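Local coordinates for arginine decarboxylase, A207R protein (Paramecium bursaria Chlorella virus 1, PDB 2NVA) that catalyses the pyridoxal-phosphate-dependent decarboxylation of arginine to agmatine, as a virus-encoded enzyme related to the eukaryotic ornithine decarboxylases, at residues 271-282 with 338-346. Numbering follows the deposited sequence.
Sequences KRVRDGLYEYFF and ELHIGDWVY
Lys271 and Ile341 bring the two backbones nearest, 6.6 Å between their CA atoms, where the hairpin 271-282, closed by a type I' turn from Arg274 to Leu277, meets the segment 338-346, itself bent by a type II turn from His340 to Asp343. Lys271 is fully extended, with CG anti to the backbone N (chi1 -176°), which carries its ammonium past Tyr280 to two acceptors. Lys271 NZ lies 2.8 Å from Glu338 OE2, a salt bridge using the anti lone pair of that oxygen, and 2.8 Å from Leu339 O, reached almost head-on at a C=O...N angle of 161°. The backbone of Leu339 is gripped at its N-H as well: Leu339 N points nearly straight (176°) at Tyr280 OH, 3.0 Å away. Leu339 CB then sits over one face of the Tyr280 ring, 4.0 Å from the centroid, a CH-pi contact. Further along, Phe282 CE1 touches Val345 CG2 at 3.7 Å. On the hairpin's other side, Arg272 pairs with Glu279, to which Arg274 adds a weak bond, and the two arginines make salt bridges to Asp113 and Glu155 of the second subunit, respectively. Such packing of a loop and strand on a beta hairpin belongs to the C-terminal beta domain that accompanies the TIM barrel in this decarboxylase family.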
loop_
_atom_site.group_PDB
_atom_site.type_symbol
_atom_site.label_atom_id
_atom_site.label_comp_id
_atom_site.label_asym_id
_atom_site.label_seq_id
_atom_site.Cartn_x
_atom_site.Cartn_y
_atom_site.Cartn_z
ATOM N N LYS A 271 19.118 -12.164 9.036
ATOM C CA LYS A 271 20.329 -11.365 9.195
ATOM C C LYS A 271 21.353 -11.784 8.154
ATOM O O LYS A 271 21.433 -12.956 7.802
ATOM C CB LYS A 271 20.896 -11.575 10.609
ATOM C CG LYS A 271 22.128 -10.732 10.964
ATOM C CD LYS A 271 22.601 -11.032 12.406
ATOM C CE LYS A 271 23.916 -10.291 12.712
ATOM N NZ LYS A 271 24.356 -10.507 14.132
ATOM N N ARG A 272 22.134 -10.831 7.671
ATOM C CA ARG A 272 23.184 -11.125 6.704
ATOM C C ARG A 272 24.268 -10.082 6.960
ATOM O O ARG A 272 23.956 -8.892 7.002
ATOM C CB ARG A 272 22.590 -10.995 5.286
ATOM C CG ARG A 272 23.410 -11.556 4.147
ATOM C CD ARG A 272 22.571 -11.618 2.869
ATOM N NE ARG A 272 21.985 -10.321 2.565
ATOM C CZ ARG A 272 20.783 -10.118 2.020
ATOM N NH1 ARG A 272 19.978 -11.129 1.685
ATOM N NH2 ARG A 272 20.382 -8.883 1.820
ATOM N N VAL A 273 25.514 -10.514 7.164
ATOM C CA VAL A 273 26.617 -9.583 7.368
ATOM C C VAL A 273 27.611 -9.732 6.225
ATOM O O VAL A 273 28.169 -10.817 6.011
ATOM C CB VAL A 273 27.333 -9.831 8.718
ATOM C CG1 VAL A 273 28.445 -8.789 8.953
ATOM C CG2 VAL A 273 26.316 -9.813 9.860
ATOM N N ARG A 274 27.806 -8.650 5.479
ATOM C CA ARG A 274 28.678 -8.696 4.308
ATOM C C ARG A 274 29.605 -7.503 4.306
ATOM O O ARG A 274 29.148 -6.364 4.271
ATOM C CB ARG A 274 27.861 -8.724 3.001
ATOM C CG ARG A 274 26.914 -9.915 2.936
ATOM C CD ARG A 274 26.319 -10.166 1.544
ATOM N NE ARG A 274 25.217 -9.280 1.213
ATOM C CZ ARG A 274 24.340 -9.517 0.235
ATOM N NH1 ARG A 274 24.430 -10.641 -0.486
ATOM N NH2 ARG A 274 23.368 -8.651 0.000
ATOM N N ASP A 275 30.905 -7.781 4.333
ATOM C CA ASP A 275 31.933 -6.739 4.264
ATOM C C ASP A 275 31.623 -5.568 5.205
ATOM O O ASP A 275 31.631 -4.402 4.795
ATOM C CB ASP A 275 32.112 -6.248 2.820
ATOM C CG ASP A 275 32.602 -7.353 1.874
ATOM O OD1 ASP A 275 33.464 -8.161 2.287
ATOM O OD2 ASP A 275 32.126 -7.385 0.713
ATOM N N GLY A 276 31.299 -5.898 6.453
ATOM C CA GLY A 276 31.125 -4.896 7.503
ATOM C C GLY A 276 29.769 -4.212 7.525
ATOM O O GLY A 276 29.530 -3.344 8.374
ATOM N N LEU A 277 28.881 -4.604 6.603
ATOM C CA LEU A 277 27.524 -4.056 6.573
ATOM C C LEU A 277 26.558 -5.079 7.165
ATOM O O LEU A 277 26.559 -6.243 6.755
ATOM C CB LEU A 277 27.110 -3.696 5.130
ATOM C CG LEU A 277 25.806 -2.896 4.971
ATOM C CD1 LEU A 277 25.905 -1.504 5.610
ATOM C CD2 LEU A 277 25.404 -2.791 3.500
ATOM N N TYR A 278 25.728 -4.636 8.105
ATOM C CA TYR A 278 24.828 -5.520 8.836
ATOM C C TYR A 278 23.407 -5.362 8.346
ATOM O O TYR A 278 22.773 -4.346 8.598
ATOM C CB TYR A 278 24.909 -5.239 10.335
ATOM C CG TYR A 278 26.265 -5.596 10.915
ATOM C CD1 TYR A 278 26.410 -6.687 11.768
ATOM C CD2 TYR A 278 27.404 -4.851 10.593
ATOM C CE1 TYR A 278 27.657 -7.033 12.293
ATOM C CE2 TYR A 278 28.659 -5.186 11.107
ATOM C CZ TYR A 278 28.782 -6.274 11.956
ATOM O OH TYR A 278 30.014 -6.609 12.487
ATOM N N GLU A 279 22.917 -6.391 7.656
ATOM C CA GLU A 279 21.596 -6.342 7.042
ATOM C C GLU A 279 20.604 -7.182 7.842
ATOM O O GLU A 279 20.876 -8.339 8.141
ATOM C CB GLU A 279 21.672 -6.834 5.592
ATOM C CG GLU A 279 22.649 -6.040 4.709
ATOM C CD GLU A 279 23.006 -6.733 3.396
ATOM O OE1 GLU A 279 22.998 -7.978 3.340
ATOM O OE2 GLU A 279 23.337 -6.020 2.426
ATOM N N TYR A 280 19.470 -6.583 8.195
ATOM C CA TYR A 280 18.467 -7.259 9.017
ATOM C C TYR A 280 17.123 -7.269 8.331
ATOM O O TYR A 280 16.764 -6.311 7.641
ATOM C CB TYR A 280 18.315 -6.560 10.364
ATOM C CG TYR A 280 19.618 -6.421 11.107
ATOM C CD1 TYR A 280 20.204 -7.521 11.743
ATOM C CD2 TYR A 280 20.265 -5.188 11.176
ATOM C CE1 TYR A 280 21.412 -7.388 12.434
ATOM C CE2 TYR A 280 21.478 -5.044 11.853
ATOM C CZ TYR A 280 22.040 -6.151 12.488
ATOM O OH TYR A 280 23.226 -5.996 13.171
ATOM N N PHE A 281 16.379 -8.352 8.540
ATOM C CA PHE A 281 15.028 -8.460 8.023
ATOM C C PHE A 281 14.088 -8.567 9.203
ATOM O O PHE A 281 14.356 -9.315 10.137
ATOM C CB PHE A 281 14.902 -9.685 7.119
ATOM C CG PHE A 281 15.587 -9.509 5.810
ATOM C CD1 PHE A 281 14.851 -9.278 4.658
ATOM C CD2 PHE A 281 16.974 -9.507 5.738
ATOM C CE1 PHE A 281 15.506 -9.097 3.419
ATOM C CE2 PHE A 281 17.638 -9.312 4.513
ATOM C CZ PHE A 281 16.900 -9.104 3.364
ATOM N N PHE A 282 13.009 -7.787 9.152
ATOM C CA PHE A 282 12.025 -7.696 10.248
ATOM C C PHE A 282 10.698 -8.322 9.873
ATOM O O PHE A 282 10.403 -8.457 8.688
ATOM C CB PHE A 282 11.800 -6.232 10.624
ATOM C CG PHE A 282 13.013 -5.601 11.260
ATOM C CD1 PHE A 282 13.152 -5.573 12.662
ATOM C CD2 PHE A 282 14.043 -5.077 10.464
ATOM C CE1 PHE A 282 14.279 -5.009 13.252
ATOM C CE2 PHE A 282 15.181 -4.525 11.046
ATOM C CZ PHE A 282 15.295 -4.484 12.447
ATOM N N GLU A 338 25.019 -4.014 17.236
ATOM C CA GLU A 338 24.750 -5.236 16.498
ATOM C C GLU A 338 23.471 -5.914 17.008
ATOM O O GLU A 338 23.263 -6.035 18.221
ATOM C CB GLU A 338 25.924 -6.221 16.576
ATOM C CG GLU A 338 25.705 -7.428 15.674
ATOM C CD GLU A 338 26.897 -8.358 15.602
ATOM O OE1 GLU A 338 27.968 -8.048 16.192
ATOM O OE2 GLU A 338 26.767 -9.407 14.938
ATOM N N LEU A 339 22.615 -6.341 16.081
ATOM C CA LEU A 339 21.380 -7.035 16.452
ATOM C C LEU A 339 21.506 -8.527 16.115
ATOM O O LEU A 339 22.379 -8.918 15.333
ATOM C CB LEU A 339 20.190 -6.437 15.697
ATOM C CG LEU A 339 19.955 -4.930 15.786
ATOM C CD1 LEU A 339 18.857 -4.500 14.816
ATOM C CD2 LEU A 339 19.588 -4.546 17.194
ATOM N N HIS A 340 20.627 -9.339 16.696
ATOM C CA HIS A 340 20.625 -10.780 16.478
ATOM C C HIS A 340 19.224 -11.273 16.173
ATOM O O HIS A 340 18.242 -10.676 16.626
ATOM C CB HIS A 340 21.190 -11.486 17.708
ATOM C CG HIS A 340 22.597 -11.079 18.005
ATOM N ND1 HIS A 340 22.913 -10.149 18.967
ATOM C CD2 HIS A 340 23.756 -11.396 17.389
ATOM C CE1 HIS A 340 24.218 -9.952 18.969
ATOM N NE2 HIS A 340 24.752 -10.703 18.027
ATOM N N ILE A 341 19.126 -12.353 15.391
ATOM C CA ILE A 341 17.819 -12.939 15.119
ATOM C C ILE A 341 17.114 -13.215 16.452
ATOM O O ILE A 341 17.693 -13.839 17.336
ATOM C CB ILE A 341 17.920 -14.202 14.232
ATOM C CG1 ILE A 341 18.424 -13.802 12.835
ATOM C CG2 ILE A 341 16.583 -14.918 14.155
ATOM C CD1 ILE A 341 18.752 -14.984 11.907
ATOM N N GLY A 342 15.880 -12.722 16.588
ATOM C CA GLY A 342 15.145 -12.831 17.860
ATOM C C GLY A 342 15.073 -11.554 18.692
ATOM O O GLY A 342 14.193 -11.435 19.545
ATOM N N ASP A 343 15.981 -10.604 18.446
ATOM C CA ASP A 343 15.930 -9.279 19.098
ATOM C C ASP A 343 14.646 -8.562 18.717
ATOM O O ASP A 343 14.221 -8.612 17.557
ATOM C CB ASP A 343 17.087 -8.382 18.643
ATOM C CG ASP A 343 18.334 -8.529 19.508
ATOM O OD1 ASP A 343 18.183 -8.678 20.744
ATOM O OD2 ASP A 343 19.456 -8.448 18.967
ATOM N N TRP A 344 14.046 -7.877 19.683
ATOM C CA TRP A 344 12.915 -7.014 19.382
ATOM C C TRP A 344 13.375 -5.574 19.429
ATOM O O TRP A 344 14.251 -5.198 20.235
ATOM C CB TRP A 344 11.790 -7.227 20.409
ATOM C CG TRP A 344 11.022 -8.513 20.235
ATOM C CD1 TRP A 344 11.317 -9.740 20.777
ATOM C CD2 TRP A 344 9.815 -8.682 19.496
ATOM N NE1 TRP A 344 10.366 -10.668 20.406
ATOM C CE2 TRP A 344 9.438 -10.043 19.608
ATOM C CE3 TRP A 344 9.018 -7.816 18.729
ATOM C CZ2 TRP A 344 8.284 -10.552 18.987
ATOM C CZ3 TRP A 344 7.877 -8.327 18.118
ATOM C CH2 TRP A 344 7.524 -9.679 18.245
ATOM N N VAL A 345 12.776 -4.761 18.573
ATOM C CA VAL A 345 12.969 -3.317 18.627
ATOM C C VAL A 345 11.594 -2.669 18.596
ATOM O O VAL A 345 10.613 -3.333 18.258
ATOM C CB VAL A 345 13.836 -2.784 17.442
ATOM C CG1 VAL A 345 15.193 -3.516 17.391
ATOM C CG2 VAL A 345 13.111 -2.942 16.101
ATOM N N TYR A 346 11.514 -1.386 18.940
ATOM C CA TYR A 346 10.291 -0.665 18.639
ATOM C C TYR A 346 10.570 0.682 17.996
ATOM O O TYR A 346 11.616 1.284 18.206
ATOM C CB TYR A 346 9.383 -0.542 19.873
ATOM C CG TYR A 346 9.848 0.455 20.906
ATOM C CD1 TYR A 346 9.466 1.804 20.835
ATOM C CD2 TYR A 346 10.647 0.051 21.975
ATOM C CE1 TYR A 346 9.891 2.721 21.777
ATOM C CE2 TYR A 346 11.064 0.971 22.935
ATOM C CZ TYR A 346 10.692 2.298 22.820
ATOM O OH TYR A 346 11.115 3.202 23.769
#